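Local coordinates for protein uracil-DNA glycosylase (Epstein-Barr virus, PDB 6LYJ) that belongs to the uracil-DNA glycosylase superfamily, compact enzymes built round a central parallel beta sheet, at residues K84-G89 / C185-W190. Residues are numbered along the deposited sequence; the frame is centred on the assembly and turned at random.
Sequences KVVILG and CVFMLW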
loop_
_atom_site.group_PDB
_atom_site.type_symbol
_atom_site.label_atom_id
_atom_site.label_comp_id
_atom_site.label_asym_id
_atom_site.label_seq_id
_atom_site.Cartn_x
_atom_site.Cartn_y
_atom_site.Cartn_z
ATOM N N LYS A 84 -19.752 -0.245 1.311
ATOM C CA LYS A 84 -19.962 -1.551 0.703
ATOM C C LYS A 84 -18.682 -2.339 0.486
ATOM O O LYS A 84 -18.738 -3.568 0.406
ATOM C CB LYS A 84 -20.672 -1.415 -0.656
ATOM C CG LYS A 84 -22.061 -0.814 -0.595
ATOM C CD LYS A 84 -22.538 -0.416 -1.986
ATOM C CE LYS A 84 -23.922 0.207 -1.941
ATOM N NZ LYS A 84 -24.400 0.616 -3.294
ATOM N N VAL A 85 -17.543 -1.667 0.337
ATOM C CA VAL A 85 -16.259 -2.314 0.107
ATOM C C VAL A 85 -15.215 -1.591 0.945
ATOM O O VAL A 85 -15.171 -0.356 0.963
ATOM C CB VAL A 85 -15.858 -2.309 -1.383
ATOM C CG1 VAL A 85 -14.521 -3.016 -1.579
ATOM C CG2 VAL A 85 -16.925 -2.971 -2.233
ATOM N N VAL A 86 -14.383 -2.358 1.644
ATOM C CA VAL A 86 -13.261 -1.830 2.411
ATOM C C VAL A 86 -11.981 -2.375 1.794
ATOM O O VAL A 86 -11.829 -3.592 1.642
ATOM C CB VAL A 86 -13.350 -2.198 3.902
ATOM C CG1 VAL A 86 -12.133 -1.662 4.645
ATOM C CG2 VAL A 86 -14.623 -1.628 4.511
ATOM N N ILE A 87 -11.083 -1.473 1.412
ATOM C CA ILE A 87 -9.767 -1.818 0.889
ATOM C C ILE A 87 -8.738 -1.265 1.865
ATOM O O ILE A 87 -8.744 -0.062 2.161
ATOM C CB ILE A 87 -9.552 -1.247 -0.521
ATOM C CG1 ILE A 87 -10.606 -1.799 -1.486
ATOM C CG2 ILE A 87 -8.153 -1.570 -1.016
ATOM C CD1 ILE A 87 -10.585 -1.158 -2.850
ATOM N N LEU A 88 -7.857 -2.134 2.361
ATOM C CA LEU A 88 -6.863 -1.756 3.360
ATOM C C LEU A 88 -5.506 -1.490 2.722
ATOM O O LEU A 88 -4.991 -2.322 1.967
ATOM C CB LEU A 88 -6.709 -2.846 4.423
ATOM C CG LEU A 88 -7.915 -3.136 5.313
ATOM C CD1 LEU A 88 -7.483 -3.939 6.526
ATOM C CD2 LEU A 88 -8.592 -1.838 5.735
ATOM N N GLY A 89 -4.915 -0.348 3.070
ATOM C CA GLY A 89 -3.526 -0.064 2.812
ATOM C C GLY A 89 -2.734 -0.104 4.110
ATOM O O GLY A 89 -3.259 -0.390 5.183
ATOM N N CYS A 185 -20.840 -6.359 3.700
ATOM C CA CYS A 185 -19.721 -5.555 3.238
ATOM C C CYS A 185 -18.650 -6.477 2.674
ATOM O O CYS A 185 -18.534 -7.633 3.085
ATOM C CB CYS A 185 -19.162 -4.697 4.377
ATOM S SG CYS A 185 -17.956 -3.461 3.874
ATOM N N VAL A 186 -17.879 -5.960 1.711
ATOM C CA VAL A 186 -16.724 -6.660 1.151
ATOM C C VAL A 186 -15.453 -6.060 1.735
ATOM O O VAL A 186 -15.328 -4.834 1.854
ATOM C CB VAL A 186 -16.708 -6.584 -0.390
ATOM C CG1 VAL A 186 -15.504 -7.337 -0.953
ATOM C CG2 VAL A 186 -18.006 -7.122 -0.977
ATOM N N PHE A 187 -14.511 -6.924 2.113
ATOM C CA PHE A 187 -13.206 -6.521 2.630
ATOM C C PHE A 187 -12.122 -7.137 1.754
ATOM O O PHE A 187 -12.063 -8.363 1.609
ATOM C CB PHE A 187 -13.021 -6.957 4.089
ATOM C CG PHE A 187 -13.976 -6.300 5.050
ATOM C CD1 PHE A 187 -15.295 -6.723 5.141
ATOM C CD2 PHE A 187 -13.555 -5.259 5.860
ATOM C CE1 PHE A 187 -16.176 -6.120 6.024
ATOM C CE2 PHE A 187 -14.430 -4.649 6.743
ATOM C CZ PHE A 187 -15.740 -5.082 6.826
ATOM N N MET A 188 -11.276 -6.293 1.162
ATOM C CA MET A 188 -10.201 -6.740 0.279
ATOM C C MET A 188 -8.874 -6.573 1.015
ATOM O O MET A 188 -8.428 -5.446 1.255
ATOM C CB MET A 188 -10.202 -5.960 -1.035
ATOM C CG MET A 188 -11.502 -6.044 -1.837
ATOM S SD MET A 188 -11.381 -5.121 -3.382
ATOM C CE MET A 188 -12.992 -5.408 -4.113
ATOM N N LEU A 189 -8.246 -7.695 1.359
ATOM C CA LEU A 189 -7.005 -7.726 2.129
ATOM C C LEU A 189 -5.888 -8.267 1.240
ATOM O O LEU A 189 -5.852 -9.467 0.947
ATOM C CB LEU A 189 -7.181 -8.582 3.384
ATOM C CG LEU A 189 -8.451 -8.279 4.192
ATOM C CD1 LEU A 189 -8.571 -9.165 5.425
ATOM C CD2 LEU A 189 -8.472 -6.818 4.592
ATOM N N TRP A 190 -4.978 -7.387 0.821
ATOM C CA TRP A 190 -3.905 -7.734 -0.110
ATOM C C TRP A 190 -2.569 -7.752 0.625
ATOM O O TRP A 190 -2.140 -6.726 1.160
ATOM C CB TRP A 190 -3.851 -6.735 -1.264
ATOM C CG TRP A 190 -5.140 -6.599 -2.012
ATOM C CD1 TRP A 190 -6.040 -7.588 -2.276
ATOM C CD2 TRP A 190 -5.675 -5.403 -2.586
ATOM N NE1 TRP A 190 -7.102 -7.083 -2.984
ATOM C CE2 TRP A 190 -6.904 -5.744 -3.189
ATOM C CE3 TRP A 190 -5.237 -4.076 -2.652
ATOM C CZ2 TRP A 190 -7.700 -4.806 -3.851
ATOM C CZ3 TRP A 190 -6.030 -3.146 -3.309
ATOM C CH2 TRP A 190 -7.246 -3.518 -3.901
HETATM O O HOH W 1 -5.779 -4.735 1.087
#
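V86 and F187 stand side by side on one face of two parallel neighbouring strands, the valine's CB 3.6 Å from ring atom CD2 and its CG2 reaching CE2. That methyl also comes 3.9 Å from the SG of C185, which closes this end of the row; at the other end L88 and L189 meet methyl to methyl. The opposite face carries V85, V186, I87 and M188. Here the extended M188 chain rises beside I87, SD against CG1, and leans back so that CE crosses to V85 CG1, 3.8 Å away. I87 CG2, anti to the backbone N (the CG1 torsion is -60°), instead meets the six-membered ring of W190, obliquely and 3.5 Å from CZ3.

Between the two faces, backbone bonds V186 N to K84 O, V86 N to V186 O and M188 N to V86 O, all nearly straight (159° to 172° at the hydrogen), hold the parallel register. Farther on the strands splay, L88 and L189 having CA atoms 6.1 Å apart, and a water takes over: it donates to L88 O and M188 O, accepts from W190 N and sits over one face of the W190 ring, offset toward the rim.

This central pair of the four-stranded parallel sheet (order 2-1-3-4) at the core of the uracil-DNA glycosylase fold exemplifies how parallel strands line both sheet faces with apolar side chains. Strand 145-149 flanks 85-89, and 207-211 flanks 186-190. Helix 235-245 packs A239 on V186 and M188, while its H235 hydrogen-bonds W190 NE1.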